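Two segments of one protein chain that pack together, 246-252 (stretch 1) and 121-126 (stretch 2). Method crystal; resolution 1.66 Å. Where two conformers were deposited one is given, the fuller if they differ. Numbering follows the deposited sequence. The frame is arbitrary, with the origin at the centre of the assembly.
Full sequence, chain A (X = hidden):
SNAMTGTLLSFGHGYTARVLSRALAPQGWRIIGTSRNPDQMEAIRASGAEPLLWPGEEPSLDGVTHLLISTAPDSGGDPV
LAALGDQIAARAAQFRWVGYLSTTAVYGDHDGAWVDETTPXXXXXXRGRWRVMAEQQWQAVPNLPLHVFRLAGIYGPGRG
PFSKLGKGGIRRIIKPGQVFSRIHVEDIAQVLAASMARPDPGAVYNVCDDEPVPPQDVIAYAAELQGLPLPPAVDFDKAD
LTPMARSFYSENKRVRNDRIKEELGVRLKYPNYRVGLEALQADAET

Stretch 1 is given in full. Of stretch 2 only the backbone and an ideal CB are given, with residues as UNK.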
# COMPACT_ATOMS: atom_id res chain seq x y z
N ARG A 246 9.81 6.70 16.42
CA ARG A 246 11.25 6.73 16.18
C ARG A 246 11.67 5.69 15.15
O ARG A 246 12.60 5.91 14.38
CB ARG A 246 12.01 6.50 17.49
CG ARG A 246 13.50 6.25 17.32
CD ARG A 246 14.17 6.02 18.67
NE ARG A 246 13.89 7.11 19.60
CZ ARG A 246 14.64 8.21 19.69
NH1 ARG A 246 15.71 8.36 18.92
NH2 ARG A 246 14.31 9.16 20.56
N SER A 247 10.97 4.56 15.15
CA SER A 247 11.33 3.44 14.27
C SER A 247 11.22 3.81 12.80
O SER A 247 11.85 3.18 11.94
CB SER A 247 10.46 2.22 14.58
OG SER A 247 10.96 1.06 13.94
N PHE A 248 10.41 4.82 12.49
CA PHE A 248 10.22 5.23 11.10
C PHE A 248 11.39 6.06 10.58
O PHE A 248 11.57 6.20 9.37
CB PHE A 248 8.91 5.99 10.93
CG PHE A 248 7.69 5.14 11.14
CD1 PHE A 248 7.51 3.98 10.41
CD2 PHE A 248 6.73 5.50 12.08
CE1 PHE A 248 6.39 3.19 10.60
CE2 PHE A 248 5.61 4.71 12.27
CZ PHE A 248 5.44 3.55 11.53
N TYR A 249 12.17 6.61 11.50
CA TYR A 249 13.33 7.42 11.15
C TYR A 249 14.62 6.63 11.33
O TYR A 249 15.70 7.21 11.38
CB TYR A 249 13.36 8.69 12.00
CG TYR A 249 12.31 9.71 11.63
CD1 TYR A 249 12.58 10.72 10.72
CD2 TYR A 249 11.04 9.66 12.20
CE1 TYR A 249 11.62 11.66 10.38
CE2 TYR A 249 10.07 10.60 11.86
CZ TYR A 249 10.37 11.59 10.95
OH TYR A 249 9.41 12.52 10.62
N SER A 250 14.50 5.31 11.42
CA SER A 250 15.66 4.46 11.66
C SER A 250 16.12 3.75 10.39
O SER A 250 17.12 3.03 10.40
CB SER A 250 15.36 3.42 12.74
OG SER A 250 14.41 2.47 12.28
N GLU A 251 15.39 3.94 9.30
CA GLU A 251 15.74 3.34 8.02
C GLU A 251 15.60 4.39 6.93
O GLU A 251 14.60 5.10 6.87
CB GLU A 251 14.82 2.17 7.70
CG GLU A 251 14.96 0.98 8.62
CD GLU A 251 14.06 -0.18 8.21
OE1 GLU A 251 12.98 0.08 7.65
OE2 GLU A 251 14.44 -1.34 8.46
N ASN A 252 16.59 4.47 6.05
CA ASN A 252 16.54 5.43 4.97
C ASN A 252 16.96 4.78 3.65
O ASN A 252 18.04 4.23 3.56
CB ASN A 252 17.44 6.62 5.28
CG ASN A 252 17.17 7.80 4.38
OD1 ASN A 252 16.03 8.08 4.02
ND2 ASN A 252 18.23 8.49 3.98
N UNK A 121 16.61 -8.39 1.25
CA UNK A 121 15.71 -7.90 2.29
C UNK A 121 16.36 -7.94 3.67
O UNK A 121 16.71 -9.01 4.17
CB UNK A 121 14.42 -8.72 2.30
N UNK A 122 16.52 -6.77 4.28
CA UNK A 122 17.11 -6.69 5.61
C UNK A 122 16.34 -5.71 6.50
O UNK A 122 16.88 -4.70 6.92
CB UNK A 122 18.58 -6.27 5.51
N UNK A 123 15.08 -6.04 6.79
CA UNK A 123 14.28 -5.15 7.65
C UNK A 123 14.93 -5.01 9.03
O UNK A 123 15.56 -5.95 9.52
CB UNK A 123 12.85 -5.68 7.79
N UNK A 124 14.77 -3.85 9.66
CA UNK A 124 15.42 -3.64 10.94
C UNK A 124 14.46 -3.70 12.12
O UNK A 124 14.89 -3.60 13.27
CB UNK A 124 16.14 -2.29 10.93
N UNK A 125 13.17 -3.86 11.85
CA UNK A 125 12.19 -3.91 12.93
C UNK A 125 11.18 -5.04 12.72
O UNK A 125 11.13 -5.65 11.66
CB UNK A 125 11.46 -2.57 13.04
N UNK A 126 10.39 -5.32 13.76
CA UNK A 126 9.47 -6.45 13.75
C UNK A 126 8.48 -6.42 12.59
O UNK A 126 8.26 -7.43 11.91
CB UNK A 126 8.70 -6.49 15.07

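Position 121 has phi/psi of -93/118, an extended backbone. Nothing of stretch 1 lies within 5.5 Å of its ideal CB. As far as stretch 1 is concerned, almost any side chain would do. The deposited residue is Leu 121. It makes no contact with stretch 1.

The ideal CB of position 122 also has nothing of stretch 1 within 5.5 Å. Its CA-to-CB bond points sideways relative to stretch 1. As far as stretch 1 is concerned, small or large, polar or apolar side chains would do. The residue is Thr 122. Its OG1 is hydrogen-bonded elsewhere in the structure.

At position 123 the CA-to-CB bond points away from stretch 1. The ideal CB is 4.7 Å from Glu 251 OE2, so the carboxylate is near but is not faced directly. Phi is -61 and psi 148, values that suit proline and many other residues. Pro 123 is found. Its carbonyl carbon C lies 3.7 Å from Glu 251 OE2. Stretch 1 covers little of it.

Position 124 is the centre of the contact. Its CA-to-CB bond points toward stretch 1, and its ideal CB is only 3.1 Å from Glu 251 OE2, which is tight. The backbone N of 124 already donates to that oxygen, with N to Glu 251 OE2 at 2.8 Å and an N-H...acceptor angle of 139°. The carboxylate can accept more than one hydrogen bond. A short side chain with a donor close to CB would suit, so serine or threonine fits well. Alanine would fit the space but add no donor, and an acidic group would put like charges together. The residue is Thr 124. With chi1 p, Thr 124 OG1 donates to Glu 251 OE2 at 2.5 Å, a short bond. Backbone and side chain of one residue thus hold the same oxygen. Ser 250 OG is 4.1 Å from Thr 124 OG1, too far for a hydrogen bond. Ser 250 OG donates to Ser 247 O at 2.7 Å, within the type I turn from Ser 247 to Ser 250.

Position 125 also points toward stretch 1. Its ideal CB is 3.8 Å from Ser 247 OG. The position is an N-cap, where serine, threonine, aspartate or asparagine are common; a small side chain would suit the nearby hydroxyl too. Ala 125 is deposited. Its CB touches Ser 247 OG at 3.8 Å, a van der Waals contact, and it brings no side-chain cap.

Position 126 begins the helix. Its CB is out of reach of stretch 1, so most helix-compatible residues would do. Ala 126 is found.

Stretch 2 121-126: LTPTAA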
# COMPACT_ATOMS: atom_id res chain seq x y z
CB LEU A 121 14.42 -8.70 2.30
CG LEU A 121 13.77 -8.87 0.91
CD1 LEU A 121 12.48 -9.68 1.01
CD2 LEU A 121 13.53 -7.52 0.26
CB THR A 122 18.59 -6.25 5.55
OG1 THR A 122 18.68 -4.90 5.07
CG2 THR A 122 19.37 -7.15 4.61
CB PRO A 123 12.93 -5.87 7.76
CG PRO A 123 13.20 -7.29 7.34
CD PRO A 123 14.36 -7.27 6.41
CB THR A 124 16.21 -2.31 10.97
OG1 THR A 124 15.31 -1.21 10.82
CG2 THR A 124 17.25 -2.28 9.86
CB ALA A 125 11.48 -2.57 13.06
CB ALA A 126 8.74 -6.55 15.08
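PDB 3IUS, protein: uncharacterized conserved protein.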